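Local coordinates for GAF domain-containing protein (Thermoplasma acidophilum, PDB 4MN7) that probably reduces free methionine-R-sulfoxide to methionine, as a type II member of the GAF-fold free methionine-R-sulfoxide reductases, at residues A13-L18 / D26-Y31; A83-T88 / D107-K112; V94-Q99 / L130-V135. The protein carries 1 engineered substitution. All coordinates share one frame; numbering follows the deposited sequence.

Contact 1: A13-L18 / D26-Y31; sequences AACQYL and DWVGFY
Cys15 points its thiol from helix 13-18 into the edge of the Phe30 ring, nearly in the ring plane: SG lies 83° off the ring normal and 4.6 Å from the centroid. Its nearest ring atom is CD1 of Phe30, 3.4 Å from Cys15 SG, with CE1 close behind, so the sulfur meets the rim on one side of the ring. SG is anti to the carbonyl carbon and reaches past the main chain of Val28. Phe30 CB does not point at the helix, but chi1 -73° sets CG beside the backbone N and brings the ring end nearer, CZ lying 4.0 Å from Ala14 CB. Segment 13-18 of helix 2-21 packs along strand 27-31 of the antiparallel GAF-domain sheet, roughly antiparallel to it, the segment axes 7.9 Å apart at 152°. Val28 faces the helix directly: CG1, anti to its backbone N, packs 3.9 Å from Cys15 CB, while CG2 leans toward Leu18 CB. Leu18 crosses the Val28 side chain at about a right angle, its CD1 resting 4.0 Å from Val28 CG1. No hydrogen bond joins the segments, and all the side chains that meet are buried. Met131 and Val135 of helix 118-136 pack against Ala14 and Phe30 respectively, and Gln10 of the second subunit reaches Ala14.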
ATOM      1  N   ALA A  13       0.605   6.056  -5.629  1.00 36.56           N
ATOM      2  CA  ALA A  13       1.909   5.434  -5.981  1.00 40.60           C
ATOM      3  C   ALA A  13       1.675   4.108  -6.731  1.00 35.37           C
ATOM      4  O   ALA A  13       2.363   3.823  -7.701  1.00 32.39           O
ATOM      5  CB  ALA A  13       2.739   5.155  -4.732  1.00 37.41           C
ATOM      6  N   ALA A  14       0.682   3.325  -6.311  1.00 33.32           N
ATOM      7  CA  ALA A  14       0.335   2.099  -7.071  1.00 34.63           C
ATOM      8  C   ALA A  14      -0.119   2.399  -8.527  1.00 31.40           C
ATOM      9  O   ALA A  14       0.285   1.730  -9.493  1.00 31.01           O
ATOM     10  CB  ALA A  14      -0.706   1.284  -6.320  1.00 33.54           C
ATOM     11  N   CYS A  15      -0.990   3.387  -8.702  1.00 30.41           N
ATOM     12  CA  CYS A  15      -1.408   3.769 -10.082  1.00 34.06           C
ATOM     13  C   CYS A  15      -0.188   4.219 -10.905  1.00 36.38           C
ATOM     14  O   CYS A  15      -0.076   3.912 -12.038  1.00 38.14           O
ATOM     15  CB  CYS A  15      -2.452   4.891 -10.065  1.00 36.34           C
ATOM     16  SG  CYS A  15      -4.019   4.594  -9.181  1.00 35.69           S
ATOM     17  N   GLN A  16       0.758   4.910 -10.285  1.00 42.31           N
ATOM     18  CA  GLN A  16       1.929   5.402 -10.977  1.00 40.93           C
ATOM     19  C   GLN A  16       2.826   4.231 -11.392  1.00 40.77           C
ATOM     20  O   GLN A  16       3.228   4.143 -12.544  1.00 35.26           O
ATOM     21  CB  GLN A  16       2.677   6.412 -10.063  1.00 45.53           C
ATOM     22  CG  GLN A  16       3.876   7.170 -10.648  1.00 49.02           C
ATOM     23  CD  GLN A  16       3.590   7.872 -11.980  1.00 55.20           C
ATOM     24  OE1 GLN A  16       4.274   7.611 -12.962  1.00 61.23           O
ATOM     25  NE2 GLN A  16       2.588   8.750 -12.019  1.00 57.80           N
ATOM     26  N   TYR A  17       3.171   3.345 -10.452  1.00 31.07           N
ATOM     27  CA  TYR A  17       3.855   2.141 -10.818  1.00 32.46           C
ATOM     28  C   TYR A  17       3.143   1.377 -11.933  1.00 33.08           C
ATOM     29  O   TYR A  17       3.740   0.956 -12.932  1.00 35.42           O
ATOM     30  CB  TYR A  17       4.055   1.252  -9.561  1.00 35.34           C
ATOM     31  CG  TYR A  17       4.763  -0.047  -9.840  1.00 36.28           C
ATOM     32  CD1 TYR A  17       4.038  -1.130 -10.297  1.00 45.53           C
ATOM     33  CD2 TYR A  17       6.160  -0.214  -9.664  1.00 41.89           C
ATOM     34  CE1 TYR A  17       4.636  -2.349 -10.557  1.00 45.63           C
ATOM     35  CE2 TYR A  17       6.794  -1.454  -9.949  1.00 37.07           C
ATOM     36  CZ  TYR A  17       6.008  -2.514 -10.392  1.00 44.64           C
ATOM     37  OH  TYR A  17       6.450  -3.806 -10.663  1.00 41.12           O
ATOM     38  N   LEU A  18       1.846   1.166 -11.795  1.00 35.08           N
ATOM     39  CA  LEU A  18       1.148   0.393 -12.840  1.00 32.73           C
ATOM     40  C   LEU A  18       1.268   1.019 -14.245  1.00 34.77           C
ATOM     41  O   LEU A  18       1.392   0.325 -15.252  1.00 33.40           O
ATOM     42  CB  LEU A  18      -0.330   0.148 -12.456  1.00 32.32           C
ATOM     43  CG  LEU A  18      -0.432  -0.867 -11.308  1.00 36.35           C
ATOM     44  CD1 LEU A  18      -1.803  -0.839 -10.672  1.00 35.55           C
ATOM     45  CD2 LEU A  18      -0.071  -2.289 -11.737  1.00 34.68           C
ATOM     46  N   ASP A  26      -2.639   2.764 -20.073  1.00 35.50           N
ATOM     47  CA  ASP A  26      -2.712   4.212 -20.324  1.00 35.52           C
ATOM     48  C   ASP A  26      -3.454   5.042 -19.293  1.00 39.90           C
ATOM     49  O   ASP A  26      -3.201   6.204 -19.203  1.00 37.38           O
ATOM     50  CB  ASP A  26      -3.334   4.459 -21.701  1.00 43.05           C
ATOM     51  CG  ASP A  26      -2.432   3.961 -22.808  1.00 44.38           C
ATOM     52  OD1 ASP A  26      -1.300   4.447 -22.782  1.00 43.50           O
ATOM     53  OD2 ASP A  26      -2.796   3.071 -23.601  1.00 38.47           O
ATOM     54  N   TRP A  27      -4.337   4.424 -18.491  1.00 39.77           N
ATOM     55  CA  TRP A  27      -5.065   5.071 -17.430  1.00 33.24           C
ATOM     56  C   TRP A  27      -5.231   4.021 -16.339  1.00 31.12           C
ATOM     57  O   TRP A  27      -5.607   2.900 -16.597  1.00 35.33           O
ATOM     58  CB  TRP A  27      -6.459   5.567 -17.939  1.00 33.75           C
ATOM     59  CG  TRP A  27      -7.193   6.513 -17.003  1.00 33.52           C
ATOM     60  CD1 TRP A  27      -7.061   7.840 -16.918  1.00 35.95           C
ATOM     61  CD2 TRP A  27      -8.098   6.138 -15.977  1.00 37.20           C
ATOM     62  NE1 TRP A  27      -7.845   8.343 -15.934  1.00 33.72           N
ATOM     63  CE2 TRP A  27      -8.486   7.304 -15.326  1.00 33.19           C
ATOM     64  CE3 TRP A  27      -8.634   4.905 -15.552  1.00 36.25           C
ATOM     65  CZ2 TRP A  27      -9.360   7.297 -14.257  1.00 34.85           C
ATOM     66  CZ3 TRP A  27      -9.514   4.893 -14.480  1.00 37.60           C
ATOM     67  CH2 TRP A  27      -9.888   6.081 -13.864  1.00 36.83           C
ATOM     68  N   VAL A  28      -4.909   4.396 -15.124  1.00 34.01           N
ATOM     69  CA  VAL A  28      -5.079   3.559 -13.980  1.00 30.82           C
ATOM     70  C   VAL A  28      -5.814   4.283 -12.882  1.00 34.75           C
ATOM     71  O   VAL A  28      -5.446   5.378 -12.504  1.00 34.70           O
ATOM     72  CB  VAL A  28      -3.712   3.082 -13.460  1.00 34.57           C
ATOM     73  CG1 VAL A  28      -3.927   2.086 -12.314  1.00 33.74           C
ATOM     74  CG2 VAL A  28      -2.941   2.410 -14.597  1.00 29.84           C
ATOM     75  N   GLY A  29      -6.846   3.648 -12.370  1.00 32.42           N
ATOM     76  CA  GLY A  29      -7.598   4.193 -11.252  1.00 36.28           C
ATOM     77  C   GLY A  29      -8.112   3.197 -10.246  1.00 33.26           C
ATOM     78  O   GLY A  29      -8.355   2.033 -10.565  1.00 31.76           O
ATOM     79  N   PHE A  30      -8.281   3.692  -9.018  1.00 33.09           N
ATOM     80  CA  PHE A  30      -8.932   2.982  -7.990  1.00 34.28           C
ATOM     81  C   PHE A  30     -10.275   3.635  -7.723  1.00 36.36           C
ATOM     82  O   PHE A  30     -10.361   4.843  -7.312  1.00 33.54           O
ATOM     83  CB  PHE A  30      -8.157   2.959  -6.689  1.00 34.43           C
ATOM     84  CG  PHE A  30      -6.920   2.051  -6.677  1.00 36.76           C
ATOM     85  CD1 PHE A  30      -5.791   2.364  -7.398  1.00 36.61           C
ATOM     86  CD2 PHE A  30      -6.867   0.931  -5.867  1.00 31.69           C
ATOM     87  CE1 PHE A  30      -4.647   1.545  -7.351  1.00 36.39           C
ATOM     88  CE2 PHE A  30      -5.715   0.149  -5.797  1.00 33.83           C
ATOM     89  CZ  PHE A  30      -4.613   0.460  -6.559  1.00 33.66           C
ATOM     90  N   TYR A  31     -11.304   2.808  -7.898  1.00 30.65           N
ATOM     91  CA  TYR A  31     -12.638   3.142  -7.493  1.00 34.34           C
ATOM     92  C   TYR A  31     -12.954   2.407  -6.234  1.00 32.88           C
ATOM     93  O   TYR A  31     -12.613   1.227  -6.111  1.00 31.06           O
ATOM     94  CB  TYR A  31     -13.661   2.741  -8.550  1.00 31.81           C
ATOM     95  CG  TYR A  31     -13.672   3.641  -9.759  1.00 33.81           C
ATOM     96  CD1 TYR A  31     -14.463   4.788  -9.782  1.00 34.20           C
ATOM     97  CD2 TYR A  31     -12.937   3.328 -10.878  1.00 34.82           C
ATOM     98  CE1 TYR A  31     -14.460   5.626 -10.860  1.00 36.62           C
ATOM     99  CE2 TYR A  31     -12.969   4.127 -11.995  1.00 39.44           C
ATOM    100  CZ  TYR A  31     -13.741   5.290 -11.977  1.00 41.11           C
ATOM    101  OH  TYR A  31     -13.763   6.114 -13.082  1.00 32.51           O
TER

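Contact 2: A83-T88 / D107-K112; sequences ASFPST and DIDSDK. Engineered in segment 83-88: Ser84 (natural residue Cys).
Asp109 leaves strand 107-110 toward the loop 83-88, its chi1 of -75° setting CG anti to the carbonyl carbon. Its CB lies 3.6 Å from Thr88 OG1, and beyond CG the oxygen OD2 does most of the touching. There Thr88 OG1 donates a 2.7 Å hydrogen bond to Asp109 OD2, which accepts on its anti lone pair, the one away from the other carboxylate oxygen, while Thr88 CG2 presses on the same OD2 at 3.3 Å. Asp109 OD2 also sits at the rim of the Phe85 ring, 3.8 Å from its CD2, with ring and carboxylate planes 73° apart. The loop, which carries the engineered Ser84 (Cys in the natural protein), is thus tied to the end of a central strand of the GAF-domain sheet. Two residues on from Asp109, Asp111 OD1 accepts from Ser87 OG over 2.7 Å, the hydroxyl coming from above the carboxylate plane, 47° out of it. One water donates to both Thr88 OG1 and Asp111 OD1, bridging the two side-chain bonds; a second links the carbonyls of Ser87 and Asp111. The strand ends in an ST turn at Ser110, whose OG accepts from Lys112 N at 3.0 Å and is also hydrogen-bonded to Lys24 O.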
ATOM      1  N   ALA A  83     -16.550   3.755 -23.362  1.00 59.04           N
ATOM      2  CA  ALA A  83     -15.400   4.110 -22.530  1.00 62.54           C
ATOM      3  C   ALA A  83     -15.468   5.563 -22.064  1.00 53.29           C
ATOM      4  O   ALA A  83     -16.373   6.316 -22.420  1.00 51.85           O
ATOM      5  CB  ALA A  83     -14.053   3.796 -23.251  1.00 66.13           C
ATOM      6  N   SER A  84     -14.507   5.914 -21.223  1.00 43.67           N
ATOM      7  CA  SER A  84     -14.334   7.257 -20.712  1.00 47.21           C
ATOM      8  C   SER A  84     -13.435   8.085 -21.602  1.00 41.72           C
ATOM      9  O   SER A  84     -13.376   9.286 -21.458  1.00 48.54           O
ATOM     10  CB  SER A  84     -13.713   7.191 -19.305  1.00 50.65           C
ATOM     11  OG  SER A  84     -14.570   6.540 -18.383  1.00 63.51           O
ATOM     12  N   PHE A  85     -12.719   7.436 -22.512  1.00 43.01           N
ATOM     13  CA  PHE A  85     -11.755   8.099 -23.369  1.00 42.03           C
ATOM     14  C   PHE A  85     -11.867   7.503 -24.737  1.00 45.71           C
ATOM     15  O   PHE A  85     -12.098   6.272 -24.912  1.00 42.72           O
ATOM     16  CB  PHE A  85     -10.289   7.997 -22.885  1.00 43.24           C
ATOM     17  CG  PHE A  85     -10.132   8.316 -21.459  1.00 43.26           C
ATOM     18  CD1 PHE A  85     -10.217   9.606 -21.033  1.00 46.49           C
ATOM     19  CD2 PHE A  85      -9.973   7.281 -20.517  1.00 46.77           C
ATOM     20  CE1 PHE A  85     -10.081   9.895 -19.703  1.00 55.78           C
ATOM     21  CE2 PHE A  85      -9.855   7.558 -19.180  1.00 46.06           C
ATOM     22  CZ  PHE A  85      -9.908   8.870 -18.769  1.00 49.72           C
ATOM     23  N   PRO A  86     -11.761   8.391 -25.732  1.00 49.76           N
ATOM     24  CA  PRO A  86     -12.009   7.934 -27.071  1.00 53.42           C
ATOM     25  C   PRO A  86     -10.865   7.069 -27.571  1.00 50.62           C
ATOM     26  O   PRO A  86     -11.101   6.147 -28.379  1.00 54.21           O
ATOM     27  CB  PRO A  86     -12.188   9.247 -27.873  1.00 51.59           C
ATOM     28  CG  PRO A  86     -11.656  10.334 -27.031  1.00 53.42           C
ATOM     29  CD  PRO A  86     -11.688   9.867 -25.614  1.00 49.60           C
ATOM     30  N   SER A  87      -9.647   7.330 -27.078  1.00 43.35           N
ATOM     31  CA  SER A  87      -8.511   6.455 -27.434  1.00 45.17           C
ATOM     32  C   SER A  87      -8.596   5.008 -26.926  1.00 50.79           C
ATOM     33  O   SER A  87      -7.957   4.128 -27.482  1.00 45.68           O
ATOM     34  CB  SER A  87      -7.198   7.076 -27.024  1.00 47.02           C
ATOM     35  OG  SER A  87      -7.150   7.328 -25.663  1.00 43.44           O
ATOM     36  N   THR A  88      -9.437   4.734 -25.931  1.00 49.07           N
ATOM     37  CA  THR A  88      -9.403   3.432 -25.305  1.00 42.45           C
ATOM     38  C   THR A  88      -9.891   2.372 -26.251  1.00 37.57           C
ATOM     39  O   THR A  88     -10.956   2.466 -26.772  1.00 43.64           O
ATOM     40  CB  THR A  88     -10.318   3.409 -24.058  1.00 40.07           C
ATOM     41  OG1 THR A  88      -9.781   4.298 -23.066  1.00 39.64           O
ATOM     42  CG2 THR A  88     -10.407   2.006 -23.523  1.00 38.14           C
ATOM     43  N   ASP A 107      -9.321  -0.093 -12.159  1.00 29.71           N
ATOM     44  CA  ASP A 107      -9.786   0.082 -13.518  1.00 29.04           C
ATOM     45  C   ASP A 107      -8.660   0.575 -14.361  1.00 27.68           C
ATOM     46  O   ASP A 107      -8.071   1.633 -14.076  1.00 28.66           O
ATOM     47  CB  ASP A 107     -10.916   1.131 -13.511  1.00 28.45           C
ATOM     48  CG  ASP A 107     -11.558   1.368 -14.879  1.00 33.07           C
ATOM     49  OD1 ASP A 107     -11.510   0.456 -15.747  1.00 34.39           O
ATOM     50  OD2 ASP A 107     -12.141   2.480 -15.079  1.00 33.14           O
ATOM     51  N   ILE A 108      -8.348  -0.171 -15.412  1.00 31.28           N
ATOM     52  CA  ILE A 108      -7.259   0.226 -16.319  1.00 31.22           C
ATOM     53  C   ILE A 108      -7.711   0.221 -17.784  1.00 30.66           C
ATOM     54  O   ILE A 108      -8.254  -0.761 -18.284  1.00 29.59           O
ATOM     55  CB  ILE A 108      -6.075  -0.758 -16.165  1.00 32.03           C
ATOM     56  CG1 ILE A 108      -5.621  -0.818 -14.728  1.00 32.33           C
ATOM     57  CG2 ILE A 108      -4.915  -0.333 -17.022  1.00 36.45           C
ATOM     58  CD1 ILE A 108      -4.493  -1.824 -14.437  1.00 36.11           C
ATOM     59  N   ASP A 109      -7.394   1.297 -18.484  1.00 30.44           N
ATOM     60  CA  ASP A 109      -7.685   1.487 -19.901  1.00 33.31           C
ATOM     61  C   ASP A 109      -6.353   1.370 -20.661  1.00 35.37           C
ATOM     62  O   ASP A 109      -5.294   1.863 -20.209  1.00 33.20           O
ATOM     63  CB  ASP A 109      -8.154   2.954 -20.201  1.00 37.25           C
ATOM     64  CG  ASP A 109      -9.596   3.241 -19.751  1.00 42.68           C
ATOM     65  OD1 ASP A 109      -9.850   3.240 -18.548  1.00 46.13           O
ATOM     66  OD2 ASP A 109     -10.463   3.511 -20.601  1.00 46.59           O
ATOM     67  N   SER A 110      -6.442   0.763 -21.831  1.00 39.65           N
ATOM     68  CA  SER A 110      -5.384   0.757 -22.791  1.00 35.79           C
ATOM     69  C   SER A 110      -5.892   1.325 -24.132  1.00 37.60           C
ATOM     70  O   SER A 110      -6.974   0.941 -24.582  1.00 34.03           O
ATOM     71  CB  SER A 110      -4.967  -0.674 -23.069  1.00 37.27           C
ATOM     72  OG  SER A 110      -3.861  -0.650 -23.984  1.00 42.09           O
ATOM     73  N   ASP A 111      -5.027   2.098 -24.800  1.00 37.42           N
ATOM     74  CA  ASP A 111      -5.255   2.547 -26.171  1.00 45.37           C
ATOM     75  C   ASP A 111      -5.027   1.441 -27.191  1.00 42.76           C
ATOM     76  O   ASP A 111      -5.381   1.617 -28.337  1.00 42.90           O
ATOM     77  CB  ASP A 111      -4.357   3.735 -26.527  1.00 41.20           C
ATOM     78  CG  ASP A 111      -4.699   4.977 -25.756  1.00 46.25           C
ATOM     79  OD1 ASP A 111      -5.776   5.030 -25.121  1.00 47.61           O
ATOM     80  OD2 ASP A 111      -3.875   5.921 -25.730  1.00 50.63           O
ATOM     81  N   LYS A 112      -4.474   0.301 -26.772  1.00 44.35           N
ATOM     82  CA  LYS A 112      -4.228  -0.835 -27.671  1.00 43.29           C
ATOM     83  C   LYS A 112      -5.304  -1.847 -27.495  1.00 43.76           C
ATOM     84  O   LYS A 112      -5.930  -1.958 -26.441  1.00 42.94           O
ATOM     85  CB  LYS A 112      -2.882  -1.489 -27.357  1.00 50.37           C
ATOM     86  CG  LYS A 112      -1.711  -0.507 -27.318  1.00 59.19           C
ATOM     87  CD  LYS A 112      -1.167  -0.139 -28.700  1.00 68.20           C
ATOM     88  CE  LYS A 112      -1.190   1.368 -28.972  1.00 83.02           C
ATOM     89  NZ  LYS A 112      -0.659   2.208 -27.863  1.00 83.55           N
TER
HETATM   90  O   HOH W   1      -6.554   4.198 -29.603  1.00 47.30           O
HETATM   91  O   HOH W   2      -6.980   5.120 -22.565  1.00 39.67           O

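Contact 3: V94-Q99 / L130-V135; sequences VPVRYQ and LMAPLV
Val96 and Ala132 meet where strand 94-98 passes closest to helix 130-135. The CG1 branch of Val96, anti to its backbone N at chi1 173°, comes down on the helix backbone, 3.6 Å from Ala132 CA and 3.7 Å from Ala132 CB. The same methyl reaches Val135 one turn on, lying 4.0 Å from Val135 CB and about equally near both of its methyls. The small Ala132 side chain lets the helix come close, and its CB sits 3.3 Å from the Arg97 carbonyl O. Toward the end of the strand the Tyr98 ring, its CG anti to the backbone N, has Pro133 CA at its edge, 4.3 Å from CE2. No hydrogen bond crosses the contact. In the next shell, Ile103 of the neighbouring strand touches Val96, Tyr98 and Val135, while His136 stacks on the Tyr98 ring. Arg97 CB points away from the helix, and its NE is bonded to Asn67 OD1. Pro133 also packs against Leu130 of the second subunit. Helix segment 130-135, kinked at Pro133 and Leu134, crosses strand 94-98 steeply at -71° with axes 7.4 Å apart, a helix packed on the antiparallel sheet of the GAF fold.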
ATOM      1  N   VAL A  94     -10.583  -4.963 -12.124  1.00 32.03           N
ATOM      2  CA  VAL A  94     -10.208  -6.058 -11.245  1.00 30.02           C
ATOM      3  C   VAL A  94     -10.733  -5.707  -9.885  1.00 29.67           C
ATOM      4  O   VAL A  94     -10.408  -4.650  -9.380  1.00 34.33           O
ATOM      5  CB  VAL A  94      -8.703  -6.074 -11.153  1.00 30.90           C
ATOM      6  CG1 VAL A  94      -8.262  -7.085 -10.133  1.00 30.81           C
ATOM      7  CG2 VAL A  94      -8.102  -6.348 -12.528  1.00 33.86           C
ATOM      8  N   PRO A  95     -11.607  -6.533  -9.300  1.00 28.29           N
ATOM      9  CA  PRO A  95     -12.180  -6.247  -7.966  1.00 30.72           C
ATOM     10  C   PRO A  95     -11.159  -6.251  -6.863  1.00 32.86           C
ATOM     11  O   PRO A  95     -10.230  -7.056  -6.898  1.00 34.01           O
ATOM     12  CB  PRO A  95     -13.159  -7.388  -7.744  1.00 28.24           C
ATOM     13  CG  PRO A  95     -12.701  -8.441  -8.666  1.00 28.40           C
ATOM     14  CD  PRO A  95     -12.101  -7.795  -9.826  1.00 27.77           C
ATOM     15  N   VAL A  96     -11.326  -5.347  -5.902  1.00 30.61           N
ATOM     16  CA  VAL A  96     -10.505  -5.325  -4.665  1.00 32.09           C
ATOM     17  C   VAL A  96     -11.347  -5.923  -3.573  1.00 32.57           C
ATOM     18  O   VAL A  96     -12.398  -5.430  -3.311  1.00 33.32           O
ATOM     19  CB  VAL A  96     -10.048  -3.915  -4.272  1.00 31.75           C
ATOM     20  CG1 VAL A  96      -9.326  -3.909  -2.878  1.00 32.56           C
ATOM     21  CG2 VAL A  96      -9.153  -3.376  -5.384  1.00 33.46           C
ATOM     22  N   ARG A  97     -10.924  -7.038  -3.014  1.00 30.47           N
ATOM     23  CA  ARG A  97     -11.690  -7.695  -1.988  1.00 32.22           C
ATOM     24  C   ARG A  97     -11.173  -7.600  -0.534  1.00 31.70           C
ATOM     25  O   ARG A  97      -9.962  -7.672  -0.227  1.00 35.55           O
ATOM     26  CB  ARG A  97     -11.801  -9.168  -2.307  1.00 31.33           C
ATOM     27  CG  ARG A  97     -12.427  -9.427  -3.648  1.00 33.09           C
ATOM     28  CD  ARG A  97     -12.176 -10.877  -4.017  1.00 38.86           C
ATOM     29  NE  ARG A  97     -12.780 -11.174  -5.283  1.00 36.18           N
ATOM     30  CZ  ARG A  97     -12.240 -11.934  -6.201  1.00 36.18           C
ATOM     31  NH1 ARG A  97     -11.102 -12.524  -5.972  1.00 42.21           N
ATOM     32  NH2 ARG A  97     -12.888 -12.162  -7.332  1.00 37.70           N
ATOM     33  N   TYR A  98     -12.133  -7.496   0.377  1.00 35.93           N
ATOM     34  CA  TYR A  98     -11.849  -7.372   1.812  1.00 32.78           C
ATOM     35  C   TYR A  98     -12.822  -8.281   2.536  1.00 36.70           C
ATOM     36  O   TYR A  98     -14.013  -8.109   2.473  1.00 42.92           O
ATOM     37  CB  TYR A  98     -11.965  -5.930   2.235  1.00 37.73           C
ATOM     38  CG  TYR A  98     -11.438  -5.629   3.643  1.00 39.28           C
ATOM     39  CD1 TYR A  98     -12.280  -5.771   4.789  1.00 41.73           C
ATOM     40  CD2 TYR A  98     -10.116  -5.247   3.840  1.00 43.45           C
ATOM     41  CE1 TYR A  98     -11.797  -5.507   6.081  1.00 44.77           C
ATOM     42  CE2 TYR A  98      -9.634  -4.964   5.114  1.00 45.72           C
ATOM     43  CZ  TYR A  98     -10.481  -5.080   6.229  1.00 49.22           C
ATOM     44  OH  TYR A  98      -9.962  -4.810   7.477  1.00 53.85           O
ATOM     45  N   GLN A  99     -12.280  -9.316   3.149  1.00 41.12           N
ATOM     46  CA  GLN A  99     -13.085 -10.373   3.740  1.00 47.57           C
ATOM     47  C   GLN A  99     -13.963 -11.035   2.711  1.00 44.81           C
ATOM     48  O   GLN A  99     -15.128 -11.167   2.937  1.00 59.22           O
ATOM     49  CB  GLN A  99     -13.881  -9.804   4.931  1.00 45.86           C
ATOM     50  CG  GLN A  99     -12.906  -9.533   6.070  1.00 48.89           C
ATOM     51  CD  GLN A  99     -13.393  -8.564   7.092  1.00 56.92           C
ATOM     52  OE1 GLN A  99     -14.344  -7.840   6.874  1.00 68.62           O
ATOM     53  NE2 GLN A  99     -12.726  -8.535   8.215  1.00 60.15           N
ATOM     54  N   LEU A 130      -2.969  -7.293  -2.399  1.00 34.37           N
ATOM     55  CA  LEU A 130      -1.975  -6.642  -1.549  1.00 36.36           C
ATOM     56  C   LEU A 130      -2.405  -5.224  -1.126  1.00 35.21           C
ATOM     57  O   LEU A 130      -2.111  -4.782  -0.023  1.00 32.31           O
ATOM     58  CB  LEU A 130      -0.603  -6.584  -2.224  1.00 35.13           C
ATOM     59  CG  LEU A 130       0.024  -7.919  -2.635  1.00 37.77           C
ATOM     60  CD1 LEU A 130       1.279  -7.728  -3.469  1.00 38.71           C
ATOM     61  CD2 LEU A 130       0.304  -8.725  -1.437  1.00 41.31           C
ATOM     62  N   MET A 131      -3.139  -4.542  -1.987  1.00 32.28           N
ATOM     63  CA  MET A 131      -3.594  -3.178  -1.763  1.00 30.04           C
ATOM     64  C   MET A 131      -4.892  -3.097  -0.982  1.00 32.54           C
ATOM     65  O   MET A 131      -5.260  -2.008  -0.506  1.00 29.16           O
ATOM     66  CB  MET A 131      -3.801  -2.433  -3.098  1.00 32.74           C
ATOM     67  CG  MET A 131      -2.485  -2.226  -3.874  1.00 34.89           C
ATOM     68  SD  MET A 131      -1.329  -1.190  -2.910  1.00 30.90           S
ATOM     69  CE  MET A 131      -2.195   0.379  -2.893  1.00 34.40           C
ATOM     70  N   ALA A 132      -5.557  -4.220  -0.772  1.00 33.35           N
ATOM     71  CA  ALA A 132      -6.896  -4.142  -0.181  1.00 31.56           C
ATOM     72  C   ALA A 132      -7.023  -3.432   1.171  1.00 31.09           C
ATOM     73  O   ALA A 132      -7.950  -2.661   1.353  1.00 31.21           O
ATOM     74  CB  ALA A 132      -7.529  -5.489  -0.114  1.00 32.15           C
ATOM     75  N   PRO A 133      -6.101  -3.662   2.106  1.00 31.90           N
ATOM     76  CA  PRO A 133      -6.318  -2.946   3.372  1.00 31.68           C
ATOM     77  C   PRO A 133      -6.264  -1.465   3.192  1.00 29.58           C
ATOM     78  O   PRO A 133      -6.954  -0.705   3.857  1.00 32.08           O
ATOM     79  CB  PRO A 133      -5.124  -3.419   4.243  1.00 32.85           C
ATOM     80  CG  PRO A 133      -4.929  -4.843   3.772  1.00 32.65           C
ATOM     81  CD  PRO A 133      -5.165  -4.796   2.279  1.00 34.50           C
ATOM     82  N   LEU A 134      -5.412  -1.036   2.279  1.00 30.30           N
ATOM     83  CA  LEU A 134      -5.284   0.345   2.056  1.00 30.78           C
ATOM     84  C   LEU A 134      -6.522   0.913   1.403  1.00 32.54           C
ATOM     85  O   LEU A 134      -6.975   1.957   1.778  1.00 35.73           O
ATOM     86  CB  LEU A 134      -4.061   0.658   1.209  1.00 34.36           C
ATOM     87  CG  LEU A 134      -2.729   0.400   1.895  1.00 35.93           C
ATOM     88  CD1 LEU A 134      -1.655   0.186   0.837  1.00 35.97           C
ATOM     89  CD2 LEU A 134      -2.419   1.587   2.764  1.00 33.04           C
ATOM     90  N   VAL A 135      -7.044   0.253   0.395  1.00 32.29           N
ATOM     91  CA  VAL A 135      -8.268   0.714  -0.306  1.00 31.69           C
ATOM     92  C   VAL A 135      -9.437   0.696   0.687  1.00 30.66           C
ATOM     93  O   VAL A 135     -10.306   1.523   0.645  1.00 31.70           O
ATOM     94  CB  VAL A 135      -8.649  -0.256  -1.426  1.00 31.89           C
ATOM     95  CG1 VAL A 135     -10.064   0.033  -1.940  1.00 35.47           C
ATOM     96  CG2 VAL A 135      -7.679  -0.140  -2.545  1.00 33.67           C
TER

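In the fold
All three contacts lie within one GAF domain and reach the same antiparallel sheet, in which strands 27-34, 101-110 and 90-98 are successive neighbours. Contact 1 closes along the chain before the others open, whereas the segments of contacts 2 and 3 alternate. Contacts 1 and 3, with centres about 14 Å apart, touch through their side chains. Contact 2, centred about 13 Å from contact 1, adjoins it at Asp26 and Trp27. Contacts 2 and 3 lie on opposite sides of the chain's centre, with nearest atoms about 5 Å apart and no touch. Helices 2-21 and 118-136 thus pack on the sheet at the subunit boundary, while a loop is fastened to a strand end away from it.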